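Local structure of alpha-fucosidase (Bifidobacterium bifidum, 2EAB) at residues A[140-145]-A[207-212]; A[479-484]-A[535-540]; A[781-786]-A[818-823]. The protein probably hydrolyses alpha-1,2-L-fucosidic linkages, this chain being the catalytic domain of a longer, membrane-associated family 95 glycoside hydrolase. All coordinates share one frame; numbering follows the deposited sequence.

In the fold
The three contacts follow one another along the chain and sample its successive regions. Contact 1 lies in the family 65-type N-terminal beta domain, contact 2 joins a loop to a helix of the family 95 catalytic region, and contact 3 lies where that helical region passes into the C-terminal beta domain. Contact 1 stands well apart, its centre about 44 Å from that of contact 2 and about 46 Å from that of contact 3, and contacts 1 and 3 are on opposite sides of the chain's centre. Contacts 2 and 3 approach to about 13 Å between nearest atoms. Contact 3 borders a bound ethanediol and Glu520, a calcium ligand in another structure of this protein.

Contact 1: residues A[140-145]-A[207-212]; sequences GDIYLD and VSMPTN
Tyr143 and Ser208 form an antiparallel hydrogen-bonded pair, followed by the non-hydrogen-bonded pair Leu144 and Val207, within one sheet of the beta-sandwich N-terminal domain. Strand 140-145 lies here between strands 69-76 and 203-208. Tyr143 N donates to Ser208 O over 3.0 Å, and Ser208 N returns a bond to Tyr143 O. Beyond Ser208 the partner chain leaves the strand, yet Asp141 N still finds Pro210 O at 3.0 Å, approaching nearly along the C=O axis (170°). Gly140 lies so near this part of the partner chain, its CA 4.0 Å from Thr211 CA, that a side chain would collide with Pro210 O.

The apolar contacts fall on the two faces. Toward the opposing sheet, Leu144 and Val207 lie side by side, CD2 of Leu144 3.6 Å from CG2 of Val207. Next to them Met209 places CG anti to its backbone N (chi1 -163°) and runs on extended, crossing Ile142 with CG 3.9 Å from Ile142 CG1; Phe74, Ile246 and Ile278 also touch its side chain. An alanine at Met209 would probably open a gap between the sheets, leaving Ile142 CG1 without its neighbour from this segment. On the other face Pro210 crosses Tyr143 at about a right angle, its CG at the ring's edge, in plane, 3.8 Å from CD2.

Asp141 adds polar links on this second face. Its OD1 is taken by Arg71 and Thr73, whereas OD2 accepts from a water, 2.8 Å away, whose other hydrogen is given to Pro210 O.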
loop_
_atom_site.group_PDB
_atom_site.type_symbol
_atom_site.label_atom_id
_atom_site.label_comp_id
_atom_site.label_asym_id
_atom_site.label_seq_id
_atom_site.Cartn_x
_atom_site.Cartn_y
_atom_site.Cartn_z
ATOM N N GLY A 140 4.017 7.057 -21.464
ATOM C CA GLY A 140 3.394 7.215 -22.769
ATOM C C GLY A 140 2.556 5.999 -23.084
ATOM O O GLY A 140 1.886 5.448 -22.199
ATOM N N ASP A 141 2.600 5.582 -24.345
ATOM C CA ASP A 141 1.848 4.422 -24.813
ATOM C C ASP A 141 2.638 3.647 -25.851
ATOM O O ASP A 141 3.479 4.210 -26.547
ATOM C CB ASP A 141 0.522 4.845 -25.452
ATOM C CG ASP A 141 -0.358 5.644 -24.517
ATOM O OD1 ASP A 141 -1.212 5.034 -23.841
ATOM O OD2 ASP A 141 -0.199 6.884 -24.471
ATOM N N ILE A 142 2.358 2.348 -25.934
ATOM C CA ILE A 142 2.751 1.520 -27.065
ATOM C C ILE A 142 1.514 1.354 -27.942
ATOM O O ILE A 142 0.466 0.914 -27.464
ATOM C CB ILE A 142 3.250 0.125 -26.611
ATOM C CG1 ILE A 142 4.423 0.268 -25.632
ATOM C CG2 ILE A 142 3.643 -0.738 -27.823
ATOM C CD1 ILE A 142 4.749 -0.996 -24.856
ATOM N N TYR A 143 1.631 1.737 -29.213
ATOM C CA TYR A 143 0.557 1.514 -30.186
ATOM C C TYR A 143 0.942 0.444 -31.192
ATOM O O TYR A 143 2.042 0.464 -31.741
ATOM C CB TYR A 143 0.188 2.803 -30.919
ATOM C CG TYR A 143 -0.671 3.751 -30.116
ATOM C CD1 TYR A 143 -2.041 3.536 -29.978
ATOM C CD2 TYR A 143 -0.117 4.870 -29.497
ATOM C CE1 TYR A 143 -2.836 4.412 -29.249
ATOM C CE2 TYR A 143 -0.908 5.752 -28.760
ATOM C CZ TYR A 143 -2.263 5.514 -28.640
ATOM O OH TYR A 143 -3.058 6.376 -27.922
ATOM N N LEU A 144 0.023 -0.494 -31.407
ATOM C CA LEU A 144 0.186 -1.546 -32.403
ATOM C C LEU A 144 -0.967 -1.415 -33.388
ATOM O O LEU A 144 -2.079 -1.865 -33.120
ATOM C CB LEU A 144 0.200 -2.932 -31.742
ATOM C CG LEU A 144 1.210 -3.165 -30.610
ATOM C CD1 LEU A 144 0.938 -4.477 -29.888
ATOM C CD2 LEU A 144 2.634 -3.134 -31.124
ATOM N N ASP A 145 -0.696 -0.753 -34.512
ATOM C CA ASP A 145 -1.746 -0.395 -35.463
ATOM C C ASP A 145 -1.813 -1.410 -36.599
ATOM O O ASP A 145 -0.922 -1.475 -37.444
ATOM C CB ASP A 145 -1.537 1.032 -35.998
ATOM C CG ASP A 145 -2.725 1.547 -36.806
ATOM O OD1 ASP A 145 -3.675 0.779 -37.068
ATOM O OD2 ASP A 145 -2.709 2.736 -37.189
ATOM N N VAL A 207 4.336 -0.460 -35.183
ATOM C CA VAL A 207 4.581 -0.267 -33.753
ATOM C C VAL A 207 5.244 1.079 -33.488
ATOM O O VAL A 207 6.239 1.434 -34.122
ATOM C CB VAL A 207 5.367 -1.448 -33.100
ATOM C CG1 VAL A 207 6.655 -1.739 -33.835
ATOM C CG2 VAL A 207 5.649 -1.168 -31.625
ATOM N N SER A 208 4.657 1.827 -32.559
ATOM C CA SER A 208 5.204 3.103 -32.122
ATOM C C SER A 208 5.148 3.185 -30.601
ATOM O O SER A 208 4.426 2.423 -29.953
ATOM C CB SER A 208 4.443 4.267 -32.763
ATOM O OG SER A 208 3.068 4.231 -32.432
ATOM N N MET A 209 5.925 4.100 -30.029
ATOM C CA MET A 209 5.934 4.274 -28.579
ATOM C C MET A 209 6.028 5.753 -28.196
ATOM O O MET A 209 7.029 6.189 -27.615
ATOM C CB MET A 209 7.058 3.450 -27.944
ATOM C CG MET A 209 6.898 3.231 -26.442
ATOM S SD MET A 209 8.160 2.113 -25.819
ATOM C CE MET A 209 7.804 2.136 -24.074
ATOM N N PRO A 210 4.976 6.531 -28.516
ATOM C CA PRO A 210 4.992 7.955 -28.206
ATOM C C PRO A 210 4.965 8.216 -26.707
ATOM O O PRO A 210 4.211 7.576 -25.966
ATOM C CB PRO A 210 3.703 8.472 -28.850
ATOM C CG PRO A 210 2.804 7.279 -28.891
ATOM C CD PRO A 210 3.719 6.136 -29.182
ATOM N N THR A 211 5.797 9.148 -26.271
ATOM C CA THR A 211 5.741 9.634 -24.903
ATOM C C THR A 211 4.505 10.511 -24.728
ATOM O O THR A 211 3.987 11.082 -25.699
ATOM C CB THR A 211 7.001 10.426 -24.546
ATOM O OG1 THR A 211 7.322 11.297 -25.638
ATOM C CG2 THR A 211 8.174 9.484 -24.268
ATOM N N ASN A 212 4.026 10.611 -23.491
ATOM C CA ASN A 212 2.894 11.462 -23.184
ATOM C C ASN A 212 3.226 12.884 -23.618
ATOM O O ASN A 212 4.312 13.384 -23.337
ATOM C CB ASN A 212 2.594 11.401 -21.688
ATOM C CG ASN A 212 1.309 12.092 -21.320
ATOM O OD1 ASN A 212 1.160 13.300 -21.530
ATOM N ND2 ASN A 212 0.369 11.341 -20.748
HETATM O O HOH W 1 1.659 8.724 -25.388
#

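Contact 2: residues A[479-484]-A[535-540]; sequences EGYMAH and LKEESH
Tyr481 and Glu538 are brought together by two torsions: Tyr481 turns CG between its backbone N and carbonyl carbon (chi1 52°), and Glu538, with CG anti to N, folds back at chi2 (70°). The result sets Glu538 OE1 over the centre of the Tyr481 ring, 3.4 Å above its plane, with the carboxylate and ring planes 55° apart. The same OE1 is 2.6 Å from Tyr481 O. Lower on the glutamate, CB rests 3.8 Å from Tyr481 OH, which is hydrogen-bonded to Leu534 O.

Glu537 shares the anti first torsion but stays extended beyond CG. It passes the ring at its edge, CB lying in the ring plane 3.9 Å from Tyr481 CE2, and CG 3.8 Å from Tyr481 CD2. From there the carboxylate reaches the loop backbone, where Gly480 N makes a weak hydrogen bond of 3.1 Å to Glu537 OE2. The other oxygen, OE1, takes a salt bridge from Arg456 and a bond from Gly476 N, so this acid grips the loop at several points and ties it to a second helix. Gly480 has backbone angles at which a side chain would jam against the preceding carbonyl oxygen.

Both segments belong to the catalytic region, whose family is built as an (alpha/alpha)6 barrel. The loop lies across helix 525-546, with Tyr481 wedged against Val508 and Leu512 of helix 507-520 and Val452 of helix 452-463, while Glu538 also touches Met586 of helix 577-596.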
loop_
_atom_site.group_PDB
_atom_site.type_symbol
_atom_site.label_atom_id
_atom_site.label_comp_id
_atom_site.label_asym_id
_atom_site.label_seq_id
_atom_site.Cartn_x
_atom_site.Cartn_y
_atom_site.Cartn_z
ATOM N N GLU A 479 19.745 12.806 15.138
ATOM C CA GLU A 479 18.824 13.450 16.073
ATOM C C GLU A 479 17.355 13.286 15.699
ATOM O O GLU A 479 16.471 13.606 16.495
ATOM C CB GLU A 479 19.172 14.928 16.235
ATOM C CG GLU A 479 20.473 15.151 16.973
ATOM C CD GLU A 479 20.452 14.524 18.355
ATOM O OE1 GLU A 479 19.576 14.890 19.168
ATOM O OE2 GLU A 479 21.304 13.649 18.619
ATOM N N GLY A 480 17.096 12.780 14.497
ATOM C CA GLY A 480 15.729 12.585 14.053
ATOM C C GLY A 480 15.498 12.979 12.616
ATOM O O GLY A 480 16.193 13.829 12.060
ATOM N N TYR A 481 14.498 12.345 12.019
ATOM C CA TYR A 481 14.076 12.647 10.662
ATOM C C TYR A 481 12.567 12.870 10.675
ATOM O O TYR A 481 11.818 12.131 11.316
ATOM C CB TYR A 481 14.508 11.544 9.674
ATOM C CG TYR A 481 14.103 10.142 10.079
ATOM C CD1 TYR A 481 13.031 9.508 9.465
ATOM C CD2 TYR A 481 14.791 9.455 11.083
ATOM C CE1 TYR A 481 12.649 8.227 9.840
ATOM C CE2 TYR A 481 14.417 8.179 11.472
ATOM C CZ TYR A 481 13.342 7.572 10.847
ATOM O OH TYR A 481 12.957 6.305 11.219
ATOM N N MET A 482 12.147 13.922 9.986
ATOM C CA MET A 482 10.764 14.343 9.967
ATOM C C MET A 482 10.272 14.357 8.525
ATOM O O MET A 482 10.977 14.812 7.627
ATOM C CB MET A 482 10.649 15.740 10.586
ATOM C CG MET A 482 9.233 16.276 10.660
ATOM S SD MET A 482 9.193 17.994 11.202
ATOM C CE MET A 482 8.407 17.867 12.814
ATOM N N ALA A 483 9.064 13.838 8.316
ATOM C CA ALA A 483 8.388 13.905 7.026
ATOM C C ALA A 483 6.893 13.975 7.287
ATOM O O ALA A 483 6.432 13.702 8.400
ATOM C CB ALA A 483 8.740 12.719 6.145
ATOM N N HIS A 484 6.139 14.319 6.248
ATOM C CA HIS A 484 4.737 14.645 6.407
ATOM C C HIS A 484 3.857 13.803 5.468
ATOM O O HIS A 484 4.148 12.625 5.264
ATOM C CB HIS A 484 4.593 16.160 6.283
ATOM C CG HIS A 484 5.179 16.887 7.449
ATOM N ND1 HIS A 484 6.503 17.272 7.543
ATOM C CD2 HIS A 484 4.600 17.246 8.614
ATOM C CE1 HIS A 484 6.700 17.860 8.714
ATOM N NE2 HIS A 484 5.557 17.859 9.377
ATOM N N LEU A 535 13.656 2.897 14.093
ATOM C CA LEU A 535 12.836 3.159 15.273
ATOM C C LEU A 535 13.603 3.893 16.355
ATOM O O LEU A 535 13.039 4.741 17.038
ATOM C CB LEU A 535 12.253 1.861 15.827
ATOM C CG LEU A 535 11.077 1.295 15.030
ATOM C CD1 LEU A 535 10.853 -0.160 15.373
ATOM C CD2 LEU A 535 9.810 2.108 15.280
ATOM N N LYS A 536 14.881 3.557 16.506
ATOM C CA LYS A 536 15.732 4.186 17.506
ATOM C C LYS A 536 15.797 5.696 17.269
ATOM O O LYS A 536 15.588 6.489 18.191
ATOM C CB LYS A 536 17.133 3.581 17.446
ATOM C CG LYS A 536 18.144 4.197 18.398
ATOM C CD LYS A 536 19.519 3.567 18.191
ATOM C CE LYS A 536 20.578 4.250 19.044
ATOM N NZ LYS A 536 21.928 3.637 18.869
ATOM N N GLU A 537 16.072 6.097 16.030
ATOM C CA GLU A 537 16.233 7.512 15.738
ATOM C C GLU A 537 14.901 8.268 15.758
ATOM O O GLU A 537 14.860 9.400 16.225
ATOM C CB GLU A 537 16.993 7.737 14.428
ATOM C CG GLU A 537 17.125 9.200 14.044
ATOM C CD GLU A 537 18.215 9.485 13.023
ATOM O OE1 GLU A 537 19.064 8.607 12.730
ATOM O OE2 GLU A 537 18.236 10.623 12.524
ATOM N N GLU A 538 13.821 7.666 15.261
ATOM C CA GLU A 538 12.530 8.355 15.323
ATOM C C GLU A 538 11.998 8.452 16.756
ATOM O O GLU A 538 11.359 9.441 17.118
ATOM C CB GLU A 538 11.502 7.733 14.372
ATOM C CG GLU A 538 10.242 8.589 14.174
ATOM C CD GLU A 538 10.484 9.874 13.387
ATOM O OE1 GLU A 538 11.624 10.060 12.888
ATOM O OE2 GLU A 538 9.538 10.693 13.274
ATOM N N SER A 539 12.263 7.435 17.575
ATOM C CA SER A 539 11.886 7.492 18.987
ATOM C C SER A 539 12.712 8.551 19.715
ATOM O O SER A 539 12.169 9.321 20.508
ATOM C CB SER A 539 12.018 6.124 19.661
ATOM O OG SER A 539 11.123 5.200 19.072
ATOM N N HIS A 540 14.013 8.598 19.427
ATOM C CA HIS A 540 14.866 9.658 19.950
ATOM C C HIS A 540 14.288 11.031 19.611
ATOM O O HIS A 540 14.207 11.921 20.463
ATOM C CB HIS A 540 16.270 9.547 19.362
ATOM C CG HIS A 540 17.223 10.554 19.914
ATOM N ND1 HIS A 540 17.456 11.780 19.328
ATOM C CD2 HIS A 540 17.984 10.517 21.030
ATOM C CE1 HIS A 540 18.336 12.447 20.056
ATOM N NE2 HIS A 540 18.668 11.704 21.096
#

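Contact 3: residues A[781-786]-A[818-823]; sequences LQSNST and VARGNF. With EDO (1,2-ethanediol), chain G.
Ser783 and Arg820 bury equal areas, 72 Å² each, the largest in this contact, and a single oxygen joins them. Ser783 OG accepts a nearly straight bond from the backbone N of Arg820 (3.0 Å, 174°) and a weak, bent one from NH1 of the same residue at 2.9 Å. A water lies 2.7 Å from this OG and donates to Val818 O, so OG has three polar partners, one through a weak bond. The arginine runs extended to NE past the serine, with CD 3.3 Å from Ser783 O; a turn at chi4 (84°) then sets CZ.

Asn784 CB lies 3.5 Å above one guanidinium face, offset toward the rim, and a second water links NH1 to Ser783 N and Asn784 OD1. Arg820 NH2 bonds to O1 of an ethanediol, probably from the crystallisation liquor, and forms a salt bridge with Glu517. NE pairs with Glu520. The side chain of Asn784 is about 4 Å from that of Asp690, which with Glu520 binds calcium in another structure of this protein though not here, and about 4 Å from a bound Tris molecule, consistent with a pocket at this junction.

Leu781 completes the contact, its CD2 3.6 Å from Val818 O. Past Ala819 the chain reverses through a G1 beta bulge, in which Asn822 and Phe823 both face Ala819.

The junction joins two sheets: strand 781-782, directly after helix 767-780, edges a mixed sheet, and strand 812-819 belongs to a larger antiparallel one. Helix 507-520 supplies both glutamates that meet Arg820, and Arg734 of helix 722-734 touches Asn784 and Arg820.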
loop_
_atom_site.group_PDB
_atom_site.type_symbol
_atom_site.label_atom_id
_atom_site.label_comp_id
_atom_site.label_asym_id
_atom_site.label_seq_id
_atom_site.Cartn_x
_atom_site.Cartn_y
_atom_site.Cartn_z
ATOM N N LEU A 781 -8.009 -14.228 9.846
ATOM C CA LEU A 781 -6.826 -14.408 10.678
ATOM C C LEU A 781 -6.408 -13.080 11.281
ATOM O O LEU A 781 -6.228 -12.100 10.555
ATOM C CB LEU A 781 -5.670 -14.972 9.843
ATOM C CG LEU A 781 -4.303 -15.035 10.532
ATOM C CD1 LEU A 781 -4.305 -16.038 11.681
ATOM C CD2 LEU A 781 -3.214 -15.372 9.538
ATOM N N GLN A 782 -6.253 -13.042 12.597
ATOM C CA GLN A 782 -5.617 -11.903 13.249
ATOM C C GLN A 782 -4.455 -12.411 14.080
ATOM O O GLN A 782 -4.461 -13.563 14.526
ATOM C CB GLN A 782 -6.622 -11.113 14.093
ATOM C CG GLN A 782 -7.515 -10.227 13.226
ATOM C CD GLN A 782 -8.758 -9.709 13.926
ATOM O OE1 GLN A 782 -8.751 -9.447 15.130
ATOM N NE2 GLN A 782 -9.834 -9.542 13.161
ATOM N N SER A 783 -3.452 -11.564 14.287
ATOM C CA SER A 783 -2.290 -11.980 15.061
ATOM C C SER A 783 -1.607 -10.823 15.781
ATOM O O SER A 783 -0.435 -10.921 16.136
ATOM C CB SER A 783 -1.293 -12.750 14.182
ATOM O OG SER A 783 -0.764 -11.945 13.139
ATOM N N ASN A 784 -2.350 -9.742 16.011
ATOM C CA ASN A 784 -1.782 -8.523 16.585
ATOM C C ASN A 784 -2.045 -8.333 18.069
ATOM O O ASN A 784 -1.482 -7.419 18.677
ATOM C CB ASN A 784 -2.337 -7.295 15.866
ATOM C CG ASN A 784 -3.801 -7.062 16.182
ATOM O OD1 ASN A 784 -4.647 -7.881 15.830
ATOM N ND2 ASN A 784 -4.106 -5.965 16.858
ATOM N N SER A 785 -2.912 -9.149 18.655
ATOM C CA SER A 785 -3.332 -8.879 20.024
ATOM C C SER A 785 -2.502 -9.624 21.061
ATOM O O SER A 785 -1.660 -10.454 20.719
ATOM C CB SER A 785 -4.819 -9.161 20.198
ATOM O OG SER A 785 -5.282 -8.589 21.405
ATOM N N THR A 786 -2.731 -9.278 22.323
ATOM C CA THR A 786 -2.101 -9.935 23.462
ATOM C C THR A 786 -3.193 -10.472 24.377
ATOM O O THR A 786 -4.112 -9.746 24.763
ATOM C CB THR A 786 -1.179 -8.964 24.218
ATOM O OG1 THR A 786 -0.084 -8.606 23.369
ATOM C CG2 THR A 786 -0.633 -9.592 25.495
ATOM N N VAL A 818 -0.254 -15.612 6.576
ATOM C CA VAL A 818 0.865 -15.576 7.505
ATOM C C VAL A 818 0.460 -14.817 8.757
ATOM O O VAL A 818 -0.173 -13.749 8.680
ATOM C CB VAL A 818 2.140 -14.958 6.867
ATOM C CG1 VAL A 818 3.336 -15.121 7.793
ATOM C CG2 VAL A 818 2.443 -15.609 5.530
ATOM N N ALA A 819 0.813 -15.399 9.904
ATOM C CA ALA A 819 0.621 -14.787 11.210
ATOM C C ALA A 819 1.942 -14.292 11.771
ATOM O O ALA A 819 3.012 -14.842 11.481
ATOM C CB ALA A 819 -0.007 -15.787 12.167
ATOM N N ARG A 820 1.852 -13.249 12.583
ATOM C CA ARG A 820 3.007 -12.735 13.300
ATOM C C ARG A 820 3.693 -13.853 14.095
ATOM O O ARG A 820 3.041 -14.778 14.594
ATOM C CB ARG A 820 2.596 -11.564 14.187
ATOM C CG ARG A 820 2.233 -10.336 13.361
ATOM C CD ARG A 820 1.724 -9.208 14.233
ATOM N NE ARG A 820 1.191 -8.076 13.473
ATOM C CZ ARG A 820 -0.052 -8.014 13.005
ATOM N NH1 ARG A 820 -0.887 -9.033 13.192
ATOM N NH2 ARG A 820 -0.461 -6.934 12.349
ATOM N N GLY A 821 5.018 -13.779 14.176
ATOM C CA GLY A 821 5.826 -14.883 14.699
ATOM C C GLY A 821 6.297 -15.819 13.600
ATOM O O GLY A 821 7.113 -16.718 13.840
ATOM N N ASN A 822 5.789 -15.588 12.389
ATOM C CA ASN A 822 6.127 -16.349 11.187
ATOM C C ASN A 822 5.560 -17.763 11.217
ATOM O O ASN A 822 6.296 -18.763 11.284
ATOM C CB ASN A 822 7.633 -16.338 10.885
ATOM C CG ASN A 822 7.927 -16.616 9.428
ATOM O OD1 ASN A 822 7.043 -17.028 8.672
ATOM N ND2 ASN A 822 9.164 -16.386 9.020
ATOM N N PHE A 823 4.232 -17.813 11.175
ATOM C CA PHE A 823 3.497 -19.056 11.016
ATOM C C PHE A 823 2.664 -18.950 9.751
ATOM O O PHE A 823 1.995 -17.934 9.532
ATOM C CB PHE A 823 2.534 -19.288 12.184
ATOM C CG PHE A 823 3.197 -19.384 13.524
ATOM C CD1 PHE A 823 3.539 -20.623 14.056
ATOM C CD2 PHE A 823 3.446 -18.241 14.274
ATOM C CE1 PHE A 823 4.145 -20.720 15.310
ATOM C CE2 PHE A 823 4.052 -18.325 15.527
ATOM C CZ PHE A 823 4.398 -19.571 16.047
HETATM C C1 EDO G . -2.840 -5.187 10.254
HETATM O O1 EDO G . -3.120 -6.451 11.039
HETATM C C2 EDO G . -2.071 -5.646 8.954
HETATM O O2 EDO G . -0.876 -6.342 9.385
HETATM O O HOH W 2 -3.970 -8.913 13.058
HETATM O O HOH W 3 -1.949 -12.422 10.720
#